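2OG-Fe dioxygenase family protein (Methylibium petroleiphilum, PDB 3PL0) is of uncharacterised function but belongs to a cupin-fold family and probably acts as an iron- and 2-oxoglutarate-dependent dioxygenase. Local coordinates at residues C72-L77 with Q81-Q86; N112-I115 with S119-A122; G140-E145 with G169-A174. All coordinates share one frame; numbering follows the deposited sequence. Where two conformers were deposited one is given.

Contact 1 (C72-L77 with Q81-Q86); sequences CFMQTL and QLETVQ
Met74 and Glu83 face each other as a hydrogen-bonded pair in the antiparallel hairpin of strands 65-77 and 80-84. Met74 N gives to Glu83 O at 3.0 Å, and Glu83 N returns a bond to Met74 O. Thr76 and Gln81 form the next such pair: Thr76 N is 2.8 Å from Gln81 O in the carbonyl plane, and Gln81 N gives back to Thr76 O. Past Thr84 the last bond is less regular: Val85 N sits 3.2 Å from Cys72 O, above its carbonyl plane. A water completes this pair, accepting from Cys72 N and donating to Val85 O. The selenomethionine Met74 runs alongside Glu83 on one face. Its last torsion is bent (chi3 69°), which lays Met74 CE beside the carboxylate, 3.9 Å from Glu83 OE2. Gln81 NE2 donates to Glu83 OE1 at 3.2 Å, from above the carboxylate plane. On the opposite face Leu82 CD1 packs on Gln75 CB at 3.8 Å, while Gln75 NE2 donates to Val125 O of helix 118-134. With an alanine for Glu83, Gln81 NE2 would probably lose this acceptor and the Met74 methyl its neighbour on that side. Paired backbone bonds thus hold the hairpin, with one direct bond and a water at its open end.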
ATOM      1  N   CYS A  72      -6.785 -10.955  -3.346  1.00 30.79           N
ATOM      2  CA  CYS A  72      -7.870 -10.352  -2.575  1.00 33.08           C
ATOM      3  C   CYS A  72      -8.336 -11.278  -1.458  1.00 32.79           C
ATOM      4  O   CYS A  72      -8.197 -12.529  -1.527  1.00 33.34           O
ATOM      5  CB  CYS A  72      -9.045 -10.002  -3.481  1.00 36.21           C
ATOM      6  SG  CYS A  72      -8.623  -8.851  -4.843  1.00 39.18           S
ATOM      7  N   PHE A  73      -8.914 -10.645  -0.443  1.00 28.25           N
ATOM      8  CA  PHE A  73      -9.268 -11.303   0.764  1.00 30.01           C
ATOM      9  C   PHE A  73     -10.510 -10.660   1.331  1.00 30.36           C
ATOM     10  O   PHE A  73     -10.875  -9.543   0.945  1.00 30.34           O
ATOM     11  CB  PHE A  73      -8.125 -11.180   1.776  1.00 29.78           C
ATOM     12  CG  PHE A  73      -6.798 -11.602   1.235  1.00 28.98           C
ATOM     13  CD1 PHE A  73      -6.044 -10.720   0.451  1.00 33.73           C
ATOM     14  CD2 PHE A  73      -6.286 -12.861   1.490  1.00 33.26           C
ATOM     15  CE1 PHE A  73      -4.824 -11.108  -0.072  1.00 30.78           C
ATOM     16  CE2 PHE A  73      -5.055 -13.253   0.962  1.00 35.92           C
ATOM     17  CZ  PHE A  73      -4.321 -12.359   0.173  1.00 30.51           C
HETATM   18  N   MSE A  74     -11.137 -11.401   2.244  1.00 30.39           N
HETATM   19  CA  MSE A  74     -12.202 -10.860   3.091  0.50 32.12           C
HETATM   20  C   MSE A  74     -11.869 -11.159   4.543  1.00 32.23           C
HETATM   21  O   MSE A  74     -11.516 -12.307   4.917  1.00 32.96           O
HETATM   22  CB  MSE A  74     -13.592 -11.405   2.720  0.50 33.57           C
HETATM   23  CG  MSE A  74     -14.785 -10.662   3.373  0.50 32.31           C
HETATM   24 SE   MSE A  74     -16.533 -11.191   2.597  0.38 49.61          SE
HETATM   25  CE  MSE A  74     -16.570 -13.028   3.302  0.50 41.89           C
ATOM     26  N   GLN A  75     -11.965 -10.110   5.343  1.00 29.91           N
ATOM     27  CA  GLN A  75     -11.728 -10.191   6.747  1.00 31.00           C
ATOM     28  C   GLN A  75     -13.053  -9.995   7.428  1.00 31.18           C
ATOM     29  O   GLN A  75     -13.757  -9.043   7.139  1.00 34.65           O
ATOM     30  CB  GLN A  75     -10.788  -9.107   7.204  1.00 28.19           C
ATOM     31  CG  GLN A  75     -10.525  -9.147   8.710  1.00 34.83           C
ATOM     32  CD  GLN A  75      -9.556  -8.077   9.183  1.00 33.30           C
ATOM     33  OE1 GLN A  75      -9.298  -7.127   8.479  1.00 32.32           O
ATOM     34  NE2 GLN A  75      -9.049  -8.222  10.416  1.00 29.38           N
ATOM     35  N   THR A  76     -13.382 -10.918   8.321  1.00 32.64           N
ATOM     36  CA  THR A  76     -14.501 -10.756   9.236  0.60 32.26           C
ATOM     37  C   THR A  76     -13.955 -10.372  10.609  1.00 33.17           C
ATOM     38  O   THR A  76     -13.006 -10.959  11.105  1.00 31.95           O
ATOM     39  CB  THR A  76     -15.340 -12.055   9.298  0.60 35.36           C
ATOM     40  OG1 THR A  76     -15.622 -12.494   7.959  0.60 34.57           O
ATOM     41  CG2 THR A  76     -16.662 -11.853  10.079  0.60 23.50           C
ATOM     42  N   LEU A  77     -14.545  -9.362  11.221  1.00 34.37           N
ATOM     43  CA  LEU A  77     -14.046  -8.857  12.492  1.00 36.83           C
ATOM     44  C   LEU A  77     -14.497  -9.592  13.758  1.00 42.09           C
ATOM     45  O   LEU A  77     -13.689  -9.745  14.679  1.00 45.82           O
ATOM     46  CB  LEU A  77     -14.392  -7.372  12.604  1.00 36.09           C
ATOM     47  CG  LEU A  77     -13.562  -6.563  11.602  1.00 39.73           C
ATOM     48  CD1 LEU A  77     -14.172  -5.217  11.439  1.00 37.03           C
ATOM     49  CD2 LEU A  77     -12.094  -6.461  12.077  1.00 38.99           C
ATOM     50  N   GLN A  81     -11.935 -13.615  11.388  1.00 36.99           N
ATOM     51  CA  GLN A  81     -11.362 -14.532  10.408  1.00 38.74           C
ATOM     52  C   GLN A  81     -10.834 -13.790   9.184  1.00 34.84           C
ATOM     53  O   GLN A  81     -11.336 -12.746   8.828  1.00 38.28           O
ATOM     54  CB  GLN A  81     -12.428 -15.528  10.003  1.00 39.28           C
ATOM     55  CG  GLN A  81     -11.928 -16.799   9.360  1.00 44.47           C
ATOM     56  CD  GLN A  81     -13.106 -17.739   9.064  1.00 45.82           C
ATOM     57  OE1 GLN A  81     -13.426 -18.687   9.846  1.00 40.98           O
ATOM     58  NE2 GLN A  81     -13.813 -17.432   7.959  1.00 41.94           N
ATOM     59  N   LEU A  82      -9.816 -14.349   8.559  1.00 34.37           N
ATOM     60  CA  LEU A  82      -9.360 -13.902   7.263  1.00 32.24           C
ATOM     61  C   LEU A  82      -9.361 -15.072   6.296  1.00 34.26           C
ATOM     62  O   LEU A  82      -8.886 -16.184   6.625  1.00 34.04           O
ATOM     63  CB  LEU A  82      -7.935 -13.339   7.372  1.00 30.50           C
ATOM     64  CG  LEU A  82      -7.370 -12.717   6.078  1.00 30.76           C
ATOM     65  CD1 LEU A  82      -8.001 -11.360   5.824  1.00 28.64           C
ATOM     66  CD2 LEU A  82      -5.885 -12.583   6.173  1.00 27.93           C
ATOM     67  N   GLU A  83      -9.880 -14.816   5.097  1.00 31.00           N
ATOM     68  CA  GLU A  83      -9.985 -15.825   4.060  1.00 33.23           C
ATOM     69  C   GLU A  83      -9.663 -15.258   2.681  1.00 34.66           C
ATOM     70  O   GLU A  83      -9.854 -14.065   2.416  1.00 32.90           O
ATOM     71  CB  GLU A  83     -11.383 -16.433   4.041  1.00 36.64           C
ATOM     72  CG  GLU A  83     -12.445 -15.500   3.529  1.00 34.28           C
ATOM     73  CD  GLU A  83     -13.845 -15.911   3.980  1.00 44.68           C
ATOM     74  OE1 GLU A  83     -14.164 -15.809   5.178  1.00 45.81           O
ATOM     75  OE2 GLU A  83     -14.615 -16.360   3.125  1.00 44.01           O
ATOM     76  N   THR A  84      -9.160 -16.121   1.817  1.00 32.60           N
ATOM     77  CA  THR A  84      -8.920 -15.752   0.430  1.00 35.03           C
ATOM     78  C   THR A  84     -10.282 -15.630  -0.262  1.00 38.94           C
ATOM     79  O   THR A  84     -11.303 -16.139   0.234  1.00 35.49           O
ATOM     80  CB  THR A  84      -8.094 -16.833  -0.281  1.00 38.79           C
ATOM     81  OG1 THR A  84      -8.746 -18.104  -0.116  1.00 37.94           O
ATOM     82  CG2 THR A  84      -6.677 -16.924   0.319  1.00 35.27           C
ATOM     83  N   VAL A  85     -10.290 -14.966  -1.406  1.00 38.22           N
ATOM     84  CA  VAL A  85     -11.423 -15.005  -2.297  1.00 41.18           C
ATOM     85  C   VAL A  85     -10.857 -15.247  -3.681  1.00 43.79           C
ATOM     86  O   VAL A  85      -9.651 -15.037  -3.920  1.00 40.92           O
ATOM     87  CB  VAL A  85     -12.255 -13.705  -2.277  1.00 43.20           C
ATOM     88  CG1 VAL A  85     -12.512 -13.255  -0.833  1.00 42.22           C
ATOM     89  CG2 VAL A  85     -11.598 -12.573  -3.101  1.00 39.30           C
ATOM     90  N   GLN A  86     -11.720 -15.694  -4.593  1.00 42.75           N
ATOM     91  CA  GLN A  86     -11.280 -16.081  -5.921  1.00 45.54           C
ATOM     92  C   GLN A  86     -10.605 -14.921  -6.630  1.00 43.30           C
ATOM     93  O   GLN A  86     -11.036 -13.771  -6.486  1.00 42.62           O
ATOM     94  CB  GLN A  86     -12.453 -16.567  -6.759  1.00 48.25           C
ATOM     95  CG  GLN A  86     -12.019 -17.124  -8.106  1.00 58.67           C
ATOM     96  CD  GLN A  86     -13.056 -18.062  -8.694  1.00 70.61           C
ATOM     97  OE1 GLN A  86     -12.846 -19.273  -8.755  1.00 81.58           O
ATOM     98  NE2 GLN A  86     -14.191 -17.508  -9.108  1.00 74.40           N
TER
HETATM   99  O   HOH W   1      -7.625 -13.227  -4.908  1.00 33.43           O

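Contact 2 (N112-I115 with S119-A122)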
ATOM      1  N   ASN A 112       0.995 -18.403  -3.598  1.00 37.90           N
ATOM      2  CA  ASN A 112       0.268 -19.101  -2.575  1.00 38.37           C
ATOM      3  C   ASN A 112       1.091 -19.328  -1.282  1.00 37.94           C
ATOM      4  O   ASN A 112       0.567 -19.249  -0.187  1.00 38.57           O
ATOM      5  CB  ASN A 112      -0.201 -20.430  -3.142  1.00 41.50           C
ATOM      6  CG  ASN A 112      -1.298 -20.991  -2.347  1.00 44.08           C
ATOM      7  OD1 ASN A 112      -1.111 -21.987  -1.680  1.00 55.69           O
ATOM      8  ND2 ASN A 112      -2.428 -20.293  -2.312  1.00 48.31           N
ATOM      9  N   GLU A 113       2.385 -19.575  -1.414  1.00 38.68           N
ATOM     10  CA  GLU A 113       3.263 -19.759  -0.258  1.00 37.21           C
ATOM     11  C   GLU A 113       3.304 -18.457   0.560  1.00 35.04           C
ATOM     12  O   GLU A 113       3.171 -18.484   1.775  1.00 37.11           O
ATOM     13  CB  GLU A 113       4.659 -20.133  -0.716  1.00 37.83           C
ATOM     14  CG  GLU A 113       5.361 -21.151   0.144  1.00 50.50           C
HETATM   15  N   MSE A 114       3.482 -17.320  -0.092  1.00 33.31           N
HETATM   16  CA  MSE A 114       3.552 -16.059   0.652  1.00 32.20           C
HETATM   17  C   MSE A 114       2.287 -15.812   1.483  1.00 31.39           C
HETATM   18  O   MSE A 114       2.364 -15.404   2.660  1.00 32.77           O
HETATM   19  CB  MSE A 114       3.791 -14.868  -0.303  1.00 30.35           C
HETATM   20  CG  MSE A 114       4.084 -13.589   0.441  1.00 28.81           C
HETATM   21 SE   MSE A 114       4.001 -12.077  -0.824  0.75 27.73          SE
HETATM   22  CE  MSE A 114       2.087 -11.996  -1.179  1.00 33.55           C
ATOM     23  N   ILE A 115       1.118 -16.017   0.889  1.00 32.59           N
ATOM     24  CA  ILE A 115      -0.108 -15.720   1.640  1.00 33.44           C
ATOM     25  C   ILE A 115      -0.365 -16.664   2.822  1.00 34.08           C
ATOM     26  O   ILE A 115      -1.192 -16.354   3.678  1.00 32.79           O
ATOM     27  CB  ILE A 115      -1.375 -15.555   0.762  1.00 33.97           C
ATOM     28  CG1 ILE A 115      -1.820 -16.865   0.126  1.00 38.85           C
ATOM     29  CG2 ILE A 115      -1.194 -14.525  -0.342  1.00 31.67           C
ATOM     30  CD1 ILE A 115      -3.199 -16.700  -0.539  1.00 36.96           C
ATOM     31  N   SER A 119       3.202 -14.065   9.100  1.00 31.73           N
ATOM     32  CA  SER A 119       3.252 -12.624   9.084  1.00 31.71           C
ATOM     33  C   SER A 119       2.239 -12.009   8.126  1.00 29.12           C
ATOM     34  O   SER A 119       1.766 -10.899   8.360  1.00 29.87           O
ATOM     35  CB  SER A 119       4.668 -12.146   8.712  1.00 30.98           C
ATOM     36  OG  SER A 119       5.075 -12.636   7.438  1.00 31.20           O
ATOM     37  N   TRP A 120       1.948 -12.694   7.035  1.00 27.53           N
ATOM     38  CA  TRP A 120       0.963 -12.180   6.073  1.00 29.28           C
ATOM     39  C   TRP A 120      -0.402 -11.969   6.733  1.00 29.99           C
ATOM     40  O   TRP A 120      -0.939 -10.860   6.716  1.00 25.51           O
ATOM     41  CB  TRP A 120       0.825 -13.111   4.861  1.00 26.13           C
ATOM     42  CG  TRP A 120      -0.147 -12.587   3.813  1.00 26.97           C
ATOM     43  CD1 TRP A 120      -1.448 -12.988   3.614  1.00 28.85           C
ATOM     44  CD2 TRP A 120       0.086 -11.523   2.879  1.00 26.05           C
ATOM     45  NE1 TRP A 120      -2.026 -12.249   2.592  1.00 29.66           N
ATOM     46  CE2 TRP A 120      -1.098 -11.352   2.123  1.00 25.94           C
ATOM     47  CE3 TRP A 120       1.198 -10.727   2.580  1.00 31.94           C
ATOM     48  CZ2 TRP A 120      -1.201 -10.408   1.095  1.00 25.96           C
ATOM     49  CZ3 TRP A 120       1.099  -9.786   1.554  1.00 30.06           C
ATOM     50  CH2 TRP A 120      -0.094  -9.616   0.842  1.00 29.16           C
ATOM     51  N   SER A 121      -0.950 -13.029   7.335  1.00 29.40           N
ATOM     52  CA  SER A 121      -2.219 -12.886   8.080  1.00 30.22           C
ATOM     53  C   SER A 121      -2.138 -11.892   9.244  1.00 28.97           C
ATOM     54  O   SER A 121      -3.051 -11.097   9.420  1.00 29.92           O
ATOM     55  CB  SER A 121      -2.726 -14.237   8.589  1.00 32.37           C
ATOM     56  OG  SER A 121      -3.160 -15.029   7.501  1.00 32.52           O
ATOM     57  N   ALA A 122      -1.048 -11.907  10.000  1.00 29.56           N
ATOM     58  CA  ALA A 122      -0.876 -11.010  11.130  1.00 27.81           C
ATOM     59  C   ALA A 122      -0.973  -9.544  10.658  1.00 28.42           C
ATOM     60  O   ALA A 122      -1.666  -8.726  11.270  1.00 28.20           O
ATOM     61  CB  ALA A 122       0.483 -11.270  11.846  1.00 29.75           C
TER
HETATM   62  O   HOH W   2      -1.118 -16.233   6.390  1.00 29.78           O
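Met114 and Ile115 lie over one face of the Trp120 indole, in a Met-aromatic and CH-pi contact between the short helix 112-115 and the start of helix 118-134. The packed part is this ring face. Met114 is a selenomethionine, and its chain bends at the last torsion (chi3 71°), which brings the methyl over the six-membered ring. Met114 CE stands 3.9 Å from the centroid of the Trp120 six-membered ring. The selenium lies farther off and oblique to the ring. Ile115 covers the five-membered ring with its backbone: Ile115 CA is 3.9 Å from the centroid of the Trp120 five-membered ring, and Ile115 O comes within 3.4 Å of Trp120 CD1. Ile115 CG2 reaches Trp120 NE1 at 3.8 Å. With CG anti to the backbone N (chi1 -178°), the Trp120 indole lies with one face against Met114 and Ile115. Phe73 of the neighbouring hairpin also meets this indole, with the ring planes at about 50°. The other side of the contact is looser and wet. Ile115 O and Ser121 OG are 4.5 Å apart, and a water bridges them. That water donates to Ile115 O at 2.7 Å and accepts from Ser121 OG at 2.6 Å.

Contact 3 (G140-E145 with G169-A174); sequences GRWYIE and GVDFVA
This buried contact lies at a classic beta bulge at the start of strand 172-181, where Asp171 and Phe172 both face Tyr245 and both meet the indole of Trp142. Trp142 comes from strand 141-152, and the outer rim of its six-membered ring does the touching. Trp142 CH2 approaches Phe172 CD2 at 3.7 Å and Phe172 CE2 at 3.8 Å, reaching the phenyl ring at its edge and in its plane. The two ring planes are nearly perpendicular, at 88°, and the centroids are 5.9 Å apart. In the double-stranded beta-helix of the cupin fold, strand 237-246 pairs with both of these strands, and Trp142 bridges across it, meeting Tyr245 edge-to-face. Asp171 adds its methylene: Asp171 CB lies 3.8 Å from Trp142 CZ3, oblique to the ring. The polar ends are used elsewhere: Asp171 OD2 accepts from Ser247 N, and Trp142 NE1 donates to Gly128 O of helix 118-134. For Phe172, chi1 (-62°) puts the ring beside the backbone N, and chi2 (-84°) sets its edge to Trp142.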
ATOM      1  N   GLY A 140     -19.364  -5.765   9.625  1.00 40.56           N
ATOM      2  CA  GLY A 140     -18.069  -6.188  10.152  1.00 39.72           C
ATOM      3  C   GLY A 140     -17.153  -6.922   9.170  1.00 37.45           C
ATOM      4  O   GLY A 140     -16.384  -7.787   9.594  1.00 38.38           O
ATOM      5  N   ARG A 141     -17.219  -6.581   7.873  1.00 34.90           N
ATOM      6  CA  ARG A 141     -16.369  -7.210   6.850  1.00 35.32           C
ATOM      7  C   ARG A 141     -15.553  -6.182   6.097  1.00 29.88           C
ATOM      8  O   ARG A 141     -16.087  -5.194   5.628  1.00 33.44           O
ATOM      9  CB  ARG A 141     -17.179  -7.972   5.787  1.00 36.19           C
ATOM     10  CG  ARG A 141     -18.012  -9.139   6.267  1.00 48.35           C
ATOM     11  CD  ARG A 141     -18.657  -9.811   5.078  1.00 58.08           C
ATOM     12  NE  ARG A 141     -19.658 -10.807   5.455  1.00 81.96           N
ATOM     13  CZ  ARG A 141     -19.401 -12.081   5.770  1.00 93.71           C
ATOM     14  NH1 ARG A 141     -18.150 -12.553   5.772  1.00 94.71           N
ATOM     15  NH2 ARG A 141     -20.414 -12.892   6.093  1.00 99.69           N
ATOM     16  N   TRP A 142     -14.263  -6.424   5.963  1.00 28.35           N
ATOM     17  CA  TRP A 142     -13.438  -5.689   5.031  1.00 27.21           C
ATOM     18  C   TRP A 142     -13.164  -6.505   3.767  1.00 27.90           C
ATOM     19  O   TRP A 142     -12.855  -7.695   3.823  1.00 32.48           O
ATOM     20  CB  TRP A 142     -12.051  -5.350   5.652  1.00 26.91           C
ATOM     21  CG  TRP A 142     -12.016  -4.277   6.727  1.00 27.00           C
ATOM     22  CD1 TRP A 142     -11.540  -4.407   7.998  1.00 27.03           C
ATOM     23  CD2 TRP A 142     -12.418  -2.925   6.588  1.00 24.47           C
ATOM     24  NE1 TRP A 142     -11.632  -3.214   8.666  1.00 30.44           N
ATOM     25  CE2 TRP A 142     -12.193  -2.291   7.825  1.00 28.36           C
ATOM     26  CE3 TRP A 142     -12.989  -2.194   5.544  1.00 29.44           C
ATOM     27  CZ2 TRP A 142     -12.465  -0.932   8.031  1.00 27.98           C
ATOM     28  CZ3 TRP A 142     -13.264  -0.853   5.751  1.00 30.41           C
ATOM     29  CH2 TRP A 142     -13.004  -0.241   6.981  1.00 31.12           C
ATOM     30  N   TYR A 143     -13.226  -5.827   2.636  1.00 26.72           N
ATOM     31  CA  TYR A 143     -12.794  -6.345   1.362  1.00 26.88           C
ATOM     32  C   TYR A 143     -11.448  -5.720   1.063  1.00 27.56           C
ATOM     33  O   TYR A 143     -11.334  -4.485   0.913  1.00 29.71           O
ATOM     34  CB  TYR A 143     -13.801  -5.995   0.276  1.00 28.94           C
ATOM     35  CG  TYR A 143     -15.150  -6.588   0.602  1.00 30.45           C
ATOM     36  CD1 TYR A 143     -16.016  -5.947   1.464  1.00 32.11           C
ATOM     37  CD2 TYR A 143     -15.520  -7.849   0.113  1.00 34.60           C
ATOM     38  CE1 TYR A 143     -17.270  -6.532   1.803  1.00 36.14           C
ATOM     39  CE2 TYR A 143     -16.727  -8.416   0.426  1.00 38.91           C
ATOM     40  CZ  TYR A 143     -17.594  -7.757   1.281  1.00 40.82           C
ATOM     41  OH  TYR A 143     -18.796  -8.314   1.602  1.00 48.25           O
ATOM     42  N   ILE A 144     -10.440  -6.584   1.019  1.00 27.06           N
ATOM     43  CA  ILE A 144      -9.010  -6.212   1.007  1.00 25.29           C
ATOM     44  C   ILE A 144      -8.406  -6.607  -0.334  1.00 27.34           C
ATOM     45  O   ILE A 144      -8.501  -7.777  -0.757  1.00 27.76           O
ATOM     46  CB  ILE A 144      -8.228  -6.971   2.137  1.00 24.26           C
ATOM     47  CG1 ILE A 144      -8.879  -6.700   3.499  1.00 28.13           C
ATOM     48  CG2 ILE A 144      -6.723  -6.645   2.117  1.00 25.44           C
ATOM     49  CD1 ILE A 144      -8.271  -7.492   4.649  1.00 28.75           C
ATOM     50  N   GLU A 145      -7.739  -5.669  -0.982  1.00 25.05           N
ATOM     51  CA  GLU A 145      -6.872  -6.006  -2.114  1.00 28.06           C
ATOM     52  C   GLU A 145      -5.396  -5.794  -1.730  1.00 26.77           C
ATOM     53  O   GLU A 145      -5.079  -4.870  -0.988  1.00 24.61           O
ATOM     54  CB  GLU A 145      -7.233  -5.178  -3.340  1.00 27.06           C
ATOM     55  CG  GLU A 145      -8.709  -5.311  -3.769  1.00 34.87           C
ATOM     56  CD  GLU A 145      -9.041  -4.725  -5.153  1.00 43.41           C
ATOM     57  OE1 GLU A 145      -8.310  -5.011  -6.135  1.00 45.24           O
ATOM     58  OE2 GLU A 145     -10.079  -4.017  -5.261  1.00 41.59           O
ATOM     59  N   GLY A 169     -10.042   5.204  -3.674  1.00 34.89           N
ATOM     60  CA  GLY A 169     -11.448   4.876  -3.841  1.00 38.05           C
ATOM     61  C   GLY A 169     -11.961   3.835  -2.870  1.00 37.01           C
ATOM     62  O   GLY A 169     -12.947   3.160  -3.171  1.00 33.00           O
ATOM     63  N   VAL A 170     -11.304   3.738  -1.707  1.00 30.71           N
ATOM     64  CA  VAL A 170     -11.606   2.730  -0.708  1.00 29.95           C
ATOM     65  C   VAL A 170     -11.850   3.446   0.620  1.00 29.40           C
ATOM     66  O   VAL A 170     -11.967   4.656   0.659  1.00 30.87           O
ATOM     67  CB  VAL A 170     -10.447   1.690  -0.620  1.00 28.55           C
ATOM     68  CG1 VAL A 170     -10.282   0.914  -1.948  1.00 25.27           C
ATOM     69  CG2 VAL A 170      -9.095   2.361  -0.235  1.00 25.57           C
ATOM     70  N   ASP A 171     -11.870   2.723   1.723  1.00 27.79           N
ATOM     71  CA  ASP A 171     -11.973   3.350   3.037  1.00 24.42           C
ATOM     72  C   ASP A 171     -10.604   3.689   3.656  1.00 26.21           C
ATOM     73  O   ASP A 171     -10.392   4.810   4.129  1.00 26.75           O
ATOM     74  CB  ASP A 171     -12.743   2.465   3.987  1.00 27.70           C
ATOM     75  CG  ASP A 171     -14.243   2.524   3.722  1.00 33.89           C
ATOM     76  OD1 ASP A 171     -14.894   3.404   4.325  1.00 41.20           O
ATOM     77  OD2 ASP A 171     -14.717   1.758   2.866  1.00 34.70           O
ATOM     78  N   PHE A 172      -9.718   2.709   3.698  1.00 25.76           N
ATOM     79  CA  PHE A 172      -8.367   2.849   4.278  1.00 26.02           C
ATOM     80  C   PHE A 172      -7.341   2.163   3.411  1.00 26.67           C
ATOM     81  O   PHE A 172      -7.654   1.168   2.718  1.00 23.80           O
ATOM     82  CB  PHE A 172      -8.293   2.270   5.692  1.00 25.94           C
ATOM     83  CG  PHE A 172      -9.194   2.949   6.652  1.00 25.92           C
ATOM     84  CD1 PHE A 172      -8.806   4.110   7.275  1.00 28.16           C
ATOM     85  CD2 PHE A 172     -10.470   2.448   6.907  1.00 26.02           C
ATOM     86  CE1 PHE A 172      -9.646   4.755   8.143  1.00 31.12           C
ATOM     87  CE2 PHE A 172     -11.312   3.091   7.765  1.00 28.17           C
ATOM     88  CZ  PHE A 172     -10.914   4.239   8.390  1.00 29.81           C
ATOM     89  N   VAL A 173      -6.137   2.762   3.392  1.00 25.27           N
ATOM     90  CA  VAL A 173      -4.992   2.207   2.707  1.00 24.77           C
ATOM     91  C   VAL A 173      -3.794   2.081   3.632  1.00 23.52           C
ATOM     92  O   VAL A 173      -3.563   2.951   4.514  1.00 22.86           O
ATOM     93  CB  VAL A 173      -4.634   3.042   1.488  1.00 25.35           C
ATOM     94  CG1 VAL A 173      -3.400   2.437   0.791  1.00 21.38           C
ATOM     95  CG2 VAL A 173      -5.847   3.110   0.519  1.00 24.27           C
ATOM     96  N   ALA A 174      -3.048   0.984   3.470  1.00 22.41           N
ATOM     97  CA  ALA A 174      -1.728   0.859   4.079  1.00 24.90           C
ATOM     98  C   ALA A 174      -0.726   0.702   2.985  1.00 24.23           C
ATOM     99  O   ALA A 174      -0.848  -0.193   2.147  1.00 26.34           O
ATOM    100  CB  ALA A 174      -1.634  -0.348   4.996  1.00 23.24           C
TER

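From the N terminus, contact 1 closes first, as a tight hairpin between strands 65-77 and 80-84. Contact 2 follows and closes the short turn between helices 112-115 and 118-134. Contact 3 spans a longer loop, from strand 141-152 to strand 172-181. The three lie in series, and none nests in or crosses another. Contacts 1 and 2 touch where Phe73 CZ comes 3.3 Å from Trp120 NE1 and Thr84 CG2 meets Ile115 CD1 at 3.6 Å, so both helices pack on the hairpin. Contacts 1 and 3 share one sheet, where strands 65-77 and 141-152 are neighbours with probable backbone bonds. Contacts 2 and 3 do not touch; helix 118-134 leads on to strand 141-152.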